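Regulating synaptic membrane exocytosis protein 2 (Rattus norvegicus, PDB 2BWQ) probably takes part, as a Rab3-interacting scaffold containing this C2A domain, in regulating neurotransmitter release at the synaptic membrane. Local coordinates at residues F13-Q19 with S77-R81; R39-I45 with E90-Q96; F106-I112 with W125-Q129. Where two conformers were deposited one is given. Numbering follows the deposited sequence.

Contact 1 (F13-Q19 with S77-R81); sequences FDKVGHQ and SPVHR. With SO4 (sulfate ion), chain B.
Segment 13-19 leaves its strand after Asp-14, passes through helical backbone angles at 15-17 and a left-handed His-18 (phi/psi 54/51), and re-enters extended conformation at Gln-19. His-18 and Gln-19 both face Asp-14, a G1 beta bulge closing the hairpin. Asp-14 OD1 accepts from Gly-17 N at 3.1 Å, an Asx motif. Segment 77-81 runs extended, with a cis peptide before Pro-78, until Arg-81 begins a 3-10 turn. CA atoms pair His-18 with Val-79 (4.9 Å) and Gln-19 with Ser-77 (4.7 Å). A single hydrogen bond joins the segments, Val-79 N to His-18 O (2.8 Å). The t rotamer of Phe-13 places CE1 3.8 Å from Val-79 CG1 and 3.4 Å from Val-79 O; Phe-84 meets the same ring edge-to-face. The rings of His-18 and His-80 meet obliquely, centroids 4.8 Å apart. A sulfate, probably from the crystallisation liquor, accepts hydrogen bonds from Arg-81 N to O3 (3.0 Å), from Arg-82 N and, weakly, from His-80 ND1 to O4 (3.4 Å), so this turn can accept an anion.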
loop_
_atom_site.group_PDB
_atom_site.type_symbol
_atom_site.label_atom_id
_atom_site.label_comp_id
_atom_site.label_asym_id
_atom_site.label_seq_id
_atom_site.Cartn_x
_atom_site.Cartn_y
_atom_site.Cartn_z
ATOM N N PHE A 13 4.144 -8.679 -11.286
ATOM C CA PHE A 13 4.149 -10.130 -11.041
ATOM C C PHE A 13 5.223 -10.822 -11.866
ATOM O O PHE A 13 5.279 -10.616 -13.072
ATOM C CB PHE A 13 2.763 -10.687 -11.347
ATOM C CG PHE A 13 2.686 -12.192 -11.211
ATOM C CD1 PHE A 13 2.916 -12.816 -9.978
ATOM C CD2 PHE A 13 2.387 -13.005 -12.321
ATOM C CE1 PHE A 13 2.899 -14.186 -9.837
ATOM C CE2 PHE A 13 2.346 -14.411 -12.185
ATOM C CZ PHE A 13 2.581 -14.968 -10.918
ATOM N N ASP A 14 6.064 -11.588 -11.197
ATOM C CA ASP A 14 7.071 -12.341 -11.864
ATOM C C ASP A 14 6.508 -13.761 -12.129
ATOM O O ASP A 14 6.444 -14.606 -11.175
ATOM C CB ASP A 14 8.298 -12.412 -10.992
ATOM C CG ASP A 14 9.429 -13.253 -11.610
ATOM O OD1 ASP A 14 9.207 -13.937 -12.624
ATOM O OD2 ASP A 14 10.479 -13.305 -11.006
ATOM N N LYS A 15 5.996 -14.030 -13.340
ATOM C CA LYS A 15 5.227 -15.263 -13.620
ATOM C C LYS A 15 6.039 -16.535 -13.634
ATOM O O LYS A 15 5.477 -17.612 -13.412
ATOM C CB LYS A 15 4.437 -15.142 -14.935
ATOM C CG LYS A 15 5.288 -15.220 -16.215
ATOM C CD LYS A 15 4.450 -14.904 -17.469
ATOM C CE LYS A 15 3.247 -14.003 -17.153
ATOM N NZ LYS A 15 2.791 -13.198 -18.334
ATOM N N VAL A 16 7.344 -16.418 -13.838
ATOM C CA VAL A 16 8.226 -17.590 -13.853
ATOM C C VAL A 16 8.692 -17.884 -12.424
ATOM O O VAL A 16 8.823 -19.050 -12.060
ATOM C CB VAL A 16 9.465 -17.320 -14.739
ATOM C CG1 VAL A 16 10.365 -18.550 -14.864
ATOM C CG2 VAL A 16 9.070 -16.854 -16.174
ATOM N N GLY A 17 8.956 -16.832 -11.645
ATOM C CA GLY A 17 9.488 -16.884 -10.266
ATOM C C GLY A 17 8.389 -16.989 -9.179
ATOM O O GLY A 17 8.684 -17.237 -7.984
ATOM N N HIS A 18 7.168 -16.841 -9.652
ATOM C CA HIS A 18 5.973 -16.939 -8.798
ATOM C C HIS A 18 6.041 -15.995 -7.603
ATOM O O HIS A 18 5.869 -16.428 -6.451
ATOM C CB HIS A 18 5.781 -18.420 -8.415
ATOM C CG HIS A 18 5.505 -19.285 -9.605
ATOM N ND1 HIS A 18 6.464 -20.119 -10.143
ATOM C CD2 HIS A 18 4.413 -19.406 -10.405
ATOM C CE1 HIS A 18 5.957 -20.739 -11.201
ATOM N NE2 HIS A 18 4.715 -20.322 -11.378
ATOM N N GLN A 19 6.321 -14.714 -7.882
ATOM C CA GLN A 19 6.394 -13.703 -6.831
ATOM C C GLN A 19 5.689 -12.446 -7.250
ATOM O O GLN A 19 5.750 -12.061 -8.432
ATOM C CB GLN A 19 7.856 -13.276 -6.565
ATOM C CG GLN A 19 8.889 -14.333 -6.247
ATOM C CD GLN A 19 10.294 -13.696 -6.000
ATOM O OE1 GLN A 19 11.013 -14.187 -5.138
ATOM N NE2 GLN A 19 10.647 -12.599 -6.721
ATOM N N SER A 77 5.508 -14.322 -1.803
ATOM C CA SER A 77 5.791 -15.547 -2.518
ATOM C C SER A 77 5.398 -16.716 -1.634
ATOM O O SER A 77 5.561 -16.585 -0.418
ATOM C CB SER A 77 7.297 -15.657 -2.716
ATOM O OG SER A 77 7.694 -16.910 -3.310
ATOM N N PRO A 78 4.902 -17.821 -2.193
ATOM C CA PRO A 78 4.659 -18.058 -3.618
ATOM C C PRO A 78 3.366 -17.427 -4.056
ATOM O O PRO A 78 2.397 -17.335 -3.257
ATOM C CB PRO A 78 4.436 -19.574 -3.671
ATOM C CG PRO A 78 3.870 -19.932 -2.307
ATOM C CD PRO A 78 4.591 -19.012 -1.356
ATOM N N VAL A 79 3.329 -16.936 -5.285
ATOM C CA VAL A 79 2.098 -16.404 -5.906
ATOM C C VAL A 79 1.929 -16.969 -7.297
ATOM O O VAL A 79 2.910 -17.042 -8.058
ATOM C CB VAL A 79 2.111 -14.830 -5.995
ATOM C CG1 VAL A 79 0.791 -14.338 -6.635
ATOM C CG2 VAL A 79 2.226 -14.302 -4.574
ATOM N N HIS A 80 0.696 -17.346 -7.624
ATOM C CA HIS A 80 0.369 -18.045 -8.843
ATOM C C HIS A 80 -0.697 -17.281 -9.639
ATOM O O HIS A 80 -1.722 -16.941 -9.034
ATOM C CB HIS A 80 -0.107 -19.467 -8.493
ATOM C CG HIS A 80 0.964 -20.307 -7.868
ATOM N ND1 HIS A 80 1.831 -21.066 -8.606
ATOM C CD2 HIS A 80 1.323 -20.474 -6.576
ATOM C CE1 HIS A 80 2.693 -21.659 -7.803
ATOM N NE2 HIS A 80 2.397 -21.340 -6.561
ATOM N N ARG A 81 -0.458 -17.072 -10.945
ATOM C CA ARG A 81 -1.420 -16.349 -11.810
ATOM C C ARG A 81 -2.869 -16.912 -11.622
ATOM O O ARG A 81 -3.883 -16.165 -11.572
ATOM C CB ARG A 81 -0.976 -16.508 -13.272
ATOM C CG ARG A 81 -1.912 -15.910 -14.306
ATOM C CD ARG A 81 -2.021 -14.439 -14.159
ATOM N NE ARG A 81 -3.094 -13.842 -14.968
ATOM C CZ ARG A 81 -4.408 -14.006 -14.757
ATOM N NH1 ARG A 81 -4.868 -14.755 -13.760
ATOM N NH2 ARG A 81 -5.278 -13.404 -15.564
HETATM S S SO4 B . 0.351 -20.390 -12.411
HETATM O O1 SO4 B . -1.089 -20.039 -12.292
HETATM O O2 SO4 B . 0.702 -20.540 -13.805
HETATM O O3 SO4 B . 1.224 -19.377 -11.830
HETATM O O4 SO4 B . 0.603 -21.681 -11.746
#

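Contact 2 (R39-I45 with E90-Q96); sequences RNPYVKI and EITLWDQ
Val-43 sits at the apolar centre, its CG1 3.7 Å from Ile-91 CG2 and its CG2 3.7 Å from Leu-93 CD1. Ile-45 CD1 extends this face by touching Ile-91 CG1 (3.8 Å), and Pro-41 CB by approaching Leu-93 CD1 (4.1 Å); Trp-70 and Phe-74 of the other sheet pack against it. Strands 41-45 and 90-95 run antiparallel, axes 4.7 Å apart at 152°. Tyr-42 with Trp-94 and Lys-44 with Thr-92 are hydrogen-bonded pairs: Tyr-42 N to Trp-94 O 3.0 Å, and Trp-94 N to Tyr-42 O, Lys-44 N to Thr-92 O and Thr-92 N to Lys-44 O each 2.9 Å. They alternate with non-hydrogen-bonded Pro-41/Asp-95, Val-43/Leu-93 and Ile-45/Ile-91 (CA-CA 4.6 Å). On the face of the hydrogen-bonded pairs, the p rotamer of Tyr-42 lays its ring over Trp-94 CB, a CH-pi contact 3.6 Å from the ring centroid, while Trp-94 NE1 donates to Thr-92 OG1 (2.8 Å). At the polar end Gln-96 N donates to Asn-40 O (2.8 Å), and Asn-40 ND2 to Gln-96 O (3.0 Å); Asn-40 OD1 accepts from Lys-64 N. Asp-95 OD1 accepts from Asn-40 N and OD2 salt-bridges Arg-39 NH1, both 2.9 Å. Arg-39 NE also donates to Pro-31 O, and NH1 salt-bridges Glu-105. In calcium-binding C2 domains such a strand-end aspartate commonly holds the metal; here it salt-bridges Arg-39 and Arg-33, consistent with a non-metal role.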
loop_
_atom_site.group_PDB
_atom_site.type_symbol
_atom_site.label_atom_id
_atom_site.label_comp_id
_atom_site.label_asym_id
_atom_site.label_seq_id
_atom_site.Cartn_x
_atom_site.Cartn_y
_atom_site.Cartn_z
ATOM N N ARG A 39 1.579 14.395 10.254
ATOM C CA ARG A 39 1.351 13.000 10.586
ATOM C C ARG A 39 2.685 12.269 10.838
ATOM O O ARG A 39 3.735 12.742 10.443
ATOM C CB ARG A 39 0.658 12.374 9.346
ATOM C CG ARG A 39 -0.719 12.982 8.983
ATOM C CD ARG A 39 -1.703 12.794 10.099
ATOM N NE ARG A 39 -3.007 13.383 9.773
ATOM C CZ ARG A 39 -4.144 13.122 10.420
ATOM N NH1 ARG A 39 -4.161 12.310 11.488
ATOM N NH2 ARG A 39 -5.248 13.728 9.992
ATOM N N ASN A 40 2.584 11.074 11.398
ATOM C CA ASN A 40 3.666 10.098 11.445
ATOM C C ASN A 40 3.198 8.882 10.694
ATOM O O ASN A 40 2.688 7.926 11.293
ATOM C CB ASN A 40 4.010 9.671 12.880
ATOM C CG ASN A 40 4.393 10.840 13.755
ATOM O OD1 ASN A 40 5.173 11.752 13.362
ATOM N ND2 ASN A 40 3.853 10.825 14.986
ATOM N N PRO A 41 3.260 8.945 9.367
ATOM C CA PRO A 41 2.551 7.911 8.575
ATOM C C PRO A 41 3.319 6.606 8.320
ATOM O O PRO A 41 4.555 6.614 8.123
ATOM C CB PRO A 41 2.203 8.655 7.270
ATOM C CG PRO A 41 3.332 9.668 7.132
ATOM C CD PRO A 41 3.805 10.016 8.520
ATOM N N TYR A 42 2.548 5.509 8.281
ATOM C CA TYR A 42 3.055 4.218 7.782
ATOM C C TYR A 42 1.965 3.561 6.998
ATOM O O TYR A 42 0.805 3.843 7.173
ATOM C CB TYR A 42 3.615 3.316 8.890
ATOM C CG TYR A 42 2.551 2.798 9.840
ATOM C CD1 TYR A 42 1.913 1.547 9.589
ATOM C CD2 TYR A 42 2.283 3.475 11.044
ATOM C CE1 TYR A 42 0.978 1.031 10.482
ATOM C CE2 TYR A 42 1.307 2.966 11.926
ATOM C CZ TYR A 42 0.716 1.725 11.629
ATOM O OH TYR A 42 -0.191 1.190 12.541
ATOM N N VAL A 43 2.403 2.621 6.156
ATOM C CA VAL A 43 1.495 1.799 5.363
ATOM C C VAL A 43 1.586 0.354 5.786
ATOM O O VAL A 43 2.662 -0.137 6.041
ATOM C CB VAL A 43 1.857 1.899 3.871
ATOM C CG1 VAL A 43 0.972 0.986 3.030
ATOM C CG2 VAL A 43 1.592 3.318 3.359
ATOM N N LYS A 44 0.434 -0.291 5.919
ATOM C CA LYS A 44 0.305 -1.740 6.167
ATOM C C LYS A 44 -0.321 -2.381 4.952
ATOM O O LYS A 44 -1.242 -1.806 4.339
ATOM C CB LYS A 44 -0.600 -1.960 7.383
ATOM C CG LYS A 44 -0.724 -3.402 7.770
ATOM C CD LYS A 44 -1.308 -3.527 9.207
ATOM C CE LYS A 44 -2.743 -3.004 9.275
ATOM N NZ LYS A 44 -3.318 -3.122 10.657
ATOM N N ILE A 45 0.225 -3.538 4.588
ATOM C CA ILE A 45 -0.352 -4.279 3.473
ATOM C C ILE A 45 -0.635 -5.694 3.884
ATOM O O ILE A 45 0.253 -6.360 4.463
ATOM C CB ILE A 45 0.521 -4.255 2.252
ATOM C CG1 ILE A 45 0.809 -2.800 1.856
ATOM C CG2 ILE A 45 -0.183 -5.001 1.094
ATOM C CD1 ILE A 45 1.445 -2.441 0.421
ATOM N N GLU A 90 -4.849 -5.430 0.473
ATOM C CA GLU A 90 -5.470 -4.432 1.353
ATOM C C GLU A 90 -4.378 -3.525 1.881
ATOM O O GLU A 90 -3.504 -3.930 2.649
ATOM C CB GLU A 90 -6.184 -5.156 2.515
ATOM C CG GLU A 90 -6.802 -4.182 3.522
ATOM C CD GLU A 90 -6.916 -4.839 4.872
ATOM O OE1 GLU A 90 -7.853 -5.589 5.057
ATOM O OE2 GLU A 90 -6.089 -4.524 5.768
ATOM N N ILE A 91 -4.391 -2.301 1.393
ATOM C CA ILE A 91 -3.348 -1.297 1.675
ATOM C C ILE A 91 -3.949 -0.206 2.521
ATOM O O ILE A 91 -4.912 0.417 2.117
ATOM C CB ILE A 91 -2.806 -0.741 0.338
ATOM C CG1 ILE A 91 -2.252 -1.918 -0.479
ATOM C CG2 ILE A 91 -1.744 0.351 0.615
ATOM C CD1 ILE A 91 -2.073 -1.530 -2.026
ATOM N N THR A 92 -3.433 -0.028 3.727
ATOM C CA THR A 92 -3.985 0.963 4.664
ATOM C C THR A 92 -2.907 1.882 5.129
ATOM O O THR A 92 -1.757 1.475 5.341
ATOM C CB THR A 92 -4.719 0.286 5.856
ATOM O OG1 THR A 92 -3.838 -0.633 6.521
ATOM C CG2 THR A 92 -5.949 -0.450 5.342
ATOM N N LEU A 93 -3.288 3.164 5.329
ATOM C CA LEU A 93 -2.357 4.195 5.786
ATOM C C LEU A 93 -2.803 4.607 7.196
ATOM O O LEU A 93 -3.992 4.748 7.460
ATOM C CB LEU A 93 -2.467 5.384 4.827
ATOM C CG LEU A 93 -1.516 6.539 5.203
ATOM C CD1 LEU A 93 -0.051 6.194 4.957
ATOM C CD2 LEU A 93 -1.939 7.786 4.464
ATOM N N TRP A 94 -1.806 4.850 8.065
ATOM C CA TRP A 94 -2.008 5.081 9.497
ATOM C C TRP A 94 -1.131 6.219 9.967
ATOM O O TRP A 94 -0.021 6.384 9.483
ATOM C CB TRP A 94 -1.639 3.829 10.315
ATOM C CG TRP A 94 -2.454 2.676 9.909
ATOM C CD1 TRP A 94 -2.130 1.763 8.924
ATOM C CD2 TRP A 94 -3.773 2.295 10.402
ATOM N NE1 TRP A 94 -3.160 0.873 8.778
ATOM C CE2 TRP A 94 -4.169 1.144 9.660
ATOM C CE3 TRP A 94 -4.669 2.799 11.383
ATOM C CZ2 TRP A 94 -5.406 0.489 9.847
ATOM C CZ3 TRP A 94 -5.910 2.090 11.573
ATOM C CH2 TRP A 94 -6.257 0.985 10.804
ATOM N N ASP A 95 -1.648 6.980 10.945
ATOM C CA ASP A 95 -0.891 8.011 11.691
ATOM C C ASP A 95 -0.514 7.412 13.029
ATOM O O ASP A 95 -1.441 7.125 13.837
ATOM C CB ASP A 95 -1.823 9.194 11.868
ATOM C CG ASP A 95 -1.161 10.395 12.506
ATOM O OD1 ASP A 95 0.069 10.448 12.665
ATOM O OD2 ASP A 95 -1.897 11.313 12.952
ATOM N N GLN A 96 0.772 7.074 13.202
ATOM C CA GLN A 96 1.276 6.389 14.412
ATOM C C GLN A 96 1.506 7.373 15.577
ATOM O O GLN A 96 2.261 8.334 15.466
ATOM C CB GLN A 96 2.568 5.607 14.058
ATOM C CG GLN A 96 3.110 4.687 15.175
ATOM C CD GLN A 96 4.125 3.638 14.662
ATOM O OE1 GLN A 96 3.895 2.414 14.802
ATOM N NE2 GLN A 96 5.251 4.090 14.168
HETATM O O HOH W 1 1.063 0.929 15.711
#

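Contact 3 (F106-I112 with W125-Q129); sequences FLGEILI and WYKLQ
Ile-112 sets its CD1 over the face of the Tyr-126 ring, a CH-pi contact 4.2 Å from the centroid, with Tyr-126 CE2 the nearest ring atom at 3.8 Å. Two residues earlier, Ile-110 uses the same chi1 m rotamer to push CD1 between Tyr-126 CB (3.6 Å) and Leu-128 CD2 (3.8 Å); its CG1 also lies 3.5 Å from Lys-127 O. Tyr-126 thus meets both isoleucines, Leu-128 only Ile-110. The strands 106-112 and 125-127 are not sheet neighbours: their axes pass 7.7 Å apart at 118°. Beyond Lys-127, however, the chain end closes on strand 106-112, bringing the CA atoms of Gly-108 and Gln-129 to 4.7 Å. Two backbone hydrogen bonds follow, Glu-109 N to Gln-129 O (2.9 Å) and Gln-129 N to Glu-109 O (3.2 Å). Gly-108 CA adds a CA-H...O contact to Gln-129 O at 3.3 Å. The phi/psi of Gly-108, 132/165, demands glycine, and a CB here would also clash with Leu-128 CB. Leu-107 and Gly-108 both form backbone hydrogen bonds with Leu-93, as in a beta bulge. The contact joins the two sheets of the C2 beta sandwich along one margin: strand 105-113 is outermost in one, beside 88-95, and strand 123-127 is outermost in the other, beside 6-14, while Leu-128 packs inward on Leu-93 and Leu-30.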
loop_
_atom_site.group_PDB
_atom_site.type_symbol
_atom_site.label_atom_id
_atom_site.label_comp_id
_atom_site.label_asym_id
_atom_site.label_seq_id
_atom_site.Cartn_x
_atom_site.Cartn_y
_atom_site.Cartn_z
ATOM N N PHE A 106 -6.601 5.984 11.525
ATOM C CA PHE A 106 -6.762 5.419 10.199
ATOM C C PHE A 106 -6.831 6.567 9.215
ATOM O O PHE A 106 -7.629 7.512 9.390
ATOM C CB PHE A 106 -8.092 4.672 10.185
ATOM C CG PHE A 106 -8.460 4.131 8.840
ATOM C CD1 PHE A 106 -7.689 3.171 8.172
ATOM C CD2 PHE A 106 -9.625 4.555 8.219
ATOM C CE1 PHE A 106 -8.104 2.634 6.962
ATOM C CE2 PHE A 106 -10.014 4.029 6.974
ATOM C CZ PHE A 106 -9.234 3.037 6.360
ATOM N N LEU A 107 -5.997 6.488 8.163
ATOM C CA LEU A 107 -5.974 7.566 7.149
ATOM C C LEU A 107 -6.456 7.092 5.779
ATOM O O LEU A 107 -6.320 7.793 4.791
ATOM C CB LEU A 107 -4.582 8.168 6.991
ATOM C CG LEU A 107 -4.015 8.893 8.229
ATOM C CD1 LEU A 107 -2.556 9.374 7.967
ATOM C CD2 LEU A 107 -4.928 10.034 8.628
ATOM N N GLY A 108 -6.928 5.848 5.671
ATOM C CA GLY A 108 -7.542 5.438 4.422
ATOM C C GLY A 108 -7.039 4.116 3.901
ATOM O O GLY A 108 -6.052 3.581 4.389
ATOM N N GLU A 109 -7.801 3.581 2.953
ATOM C CA GLU A 109 -7.566 2.239 2.443
ATOM C C GLU A 109 -7.604 2.268 0.934
ATOM O O GLU A 109 -8.425 2.991 0.334
ATOM C CB GLU A 109 -8.695 1.278 2.974
ATOM C CG GLU A 109 -8.584 -0.156 2.401
ATOM C CD GLU A 109 -9.481 -1.117 3.057
ATOM O OE1 GLU A 109 -9.846 -0.870 4.184
ATOM O OE2 GLU A 109 -9.773 -2.105 2.403
ATOM N N ILE A 110 -6.733 1.490 0.326
ATOM C CA ILE A 110 -6.807 1.176 -1.098
ATOM C C ILE A 110 -6.873 -0.353 -1.187
ATOM O O ILE A 110 -6.062 -1.056 -0.597
ATOM C CB ILE A 110 -5.511 1.691 -1.774
ATOM C CG1 ILE A 110 -5.464 3.223 -1.700
ATOM C CG2 ILE A 110 -5.360 1.169 -3.224
ATOM C CD1 ILE A 110 -4.035 3.719 -1.679
ATOM N N LEU A 111 -7.843 -0.892 -1.874
ATOM C CA LEU A 111 -8.069 -2.364 -1.953
ATOM C C LEU A 111 -7.931 -2.741 -3.422
ATOM O O LEU A 111 -8.777 -2.308 -4.242
ATOM C CB LEU A 111 -9.461 -2.734 -1.397
ATOM C CG LEU A 111 -9.724 -4.201 -1.254
ATOM C CD1 LEU A 111 -8.760 -4.853 -0.234
ATOM C CD2 LEU A 111 -11.190 -4.343 -0.758
ATOM N N ILE A 112 -6.898 -3.498 -3.763
ATOM C CA ILE A 112 -6.620 -3.775 -5.187
ATOM C C ILE A 112 -6.865 -5.237 -5.445
ATOM O O ILE A 112 -6.138 -6.095 -4.943
ATOM C CB ILE A 112 -5.163 -3.384 -5.528
ATOM C CG1 ILE A 112 -4.946 -1.882 -5.338
ATOM C CG2 ILE A 112 -4.816 -3.808 -7.003
ATOM C CD1 ILE A 112 -3.511 -1.460 -5.602
ATOM N N TRP A 125 -0.591 6.434 -8.971
ATOM C CA TRP A 125 -1.205 7.057 -7.790
ATOM C C TRP A 125 -2.594 6.479 -7.541
ATOM O O TRP A 125 -3.382 6.247 -8.491
ATOM C CB TRP A 125 -1.362 8.574 -8.024
ATOM C CG TRP A 125 -0.044 9.323 -7.959
ATOM C CD1 TRP A 125 0.683 9.847 -9.006
ATOM C CD2 TRP A 125 0.700 9.617 -6.781
ATOM N NE1 TRP A 125 1.812 10.473 -8.532
ATOM C CE2 TRP A 125 1.853 10.327 -7.167
ATOM C CE3 TRP A 125 0.490 9.375 -5.425
ATOM C CZ2 TRP A 125 2.793 10.816 -6.228
ATOM C CZ3 TRP A 125 1.435 9.868 -4.482
ATOM C CH2 TRP A 125 2.574 10.524 -4.902
ATOM N N TYR A 126 -2.930 6.232 -6.271
ATOM C CA TYR A 126 -4.232 5.744 -5.838
ATOM C C TYR A 126 -4.796 6.672 -4.756
ATOM O O TYR A 126 -4.100 6.983 -3.784
ATOM C CB TYR A 126 -4.100 4.292 -5.263
ATOM C CG TYR A 126 -3.610 3.275 -6.286
ATOM C CD1 TYR A 126 -2.249 3.115 -6.550
ATOM C CD2 TYR A 126 -4.525 2.512 -6.983
ATOM C CE1 TYR A 126 -1.819 2.206 -7.500
ATOM C CE2 TYR A 126 -4.087 1.552 -7.926
ATOM C CZ TYR A 126 -2.730 1.418 -8.161
ATOM O OH TYR A 126 -2.278 0.474 -9.080
ATOM N N LYS A 127 -6.091 6.948 -4.889
ATOM C CA LYS A 127 -6.744 7.795 -3.878
ATOM C C LYS A 127 -7.017 6.990 -2.638
ATOM O O LYS A 127 -7.541 5.899 -2.686
ATOM C CB LYS A 127 -8.026 8.371 -4.461
ATOM C CG LYS A 127 -7.677 9.557 -5.409
ATOM C CD LYS A 127 -8.847 10.209 -6.124
ATOM C CE LYS A 127 -8.307 11.124 -7.241
ATOM N NZ LYS A 127 -9.394 11.943 -7.901
ATOM N N LEU A 128 -6.637 7.546 -1.490
ATOM C CA LEU A 128 -6.996 6.931 -0.185
ATOM C C LEU A 128 -8.464 7.151 0.139
ATOM O O LEU A 128 -9.020 8.223 -0.134
ATOM C CB LEU A 128 -6.170 7.586 0.913
ATOM C CG LEU A 128 -4.692 7.187 0.918
ATOM C CD1 LEU A 128 -3.850 8.195 1.632
ATOM C CD2 LEU A 128 -4.529 5.752 1.457
ATOM N N GLN A 129 -9.114 6.125 0.668
ATOM C CA GLN A 129 -10.586 6.153 0.882
ATOM C C GLN A 129 -10.774 5.940 2.355
ATOM O O GLN A 129 -10.384 4.892 2.843
ATOM C CB GLN A 129 -11.329 5.034 0.119
ATOM C CG GLN A 129 -11.234 5.027 -1.407
ATOM C CD GLN A 129 -12.174 6.030 -2.050
ATOM O OE1 GLN A 129 -13.061 5.647 -2.813
ATOM N NE2 GLN A 129 -11.991 7.319 -1.739
ATOM O OXT GLN A 129 -11.344 6.803 3.078
#

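Overall arrangement
From the N terminus, strand 6-14 turns at 13-19 into strand 19-28, and contact 1 closes when the chain returns at 77-81, after strand 69-76. Contact 2 opens at 39-45 within that loop and closes beyond it at 90-96, so the two cross. Contact 3 follows both in series, its loop running from 106-112 to the C terminus. Contacts 2 and 3 share a sheet through neighbouring strands 88-95 and 105-113; contact 3 links edge strands of the two sheets, while the apolar face of contact 2 packs on strand 69-76. Contact 1 lies at the far end of the sandwich, its centre about 26 Å from that of contact 2 and about 25 Å from that of contact 3.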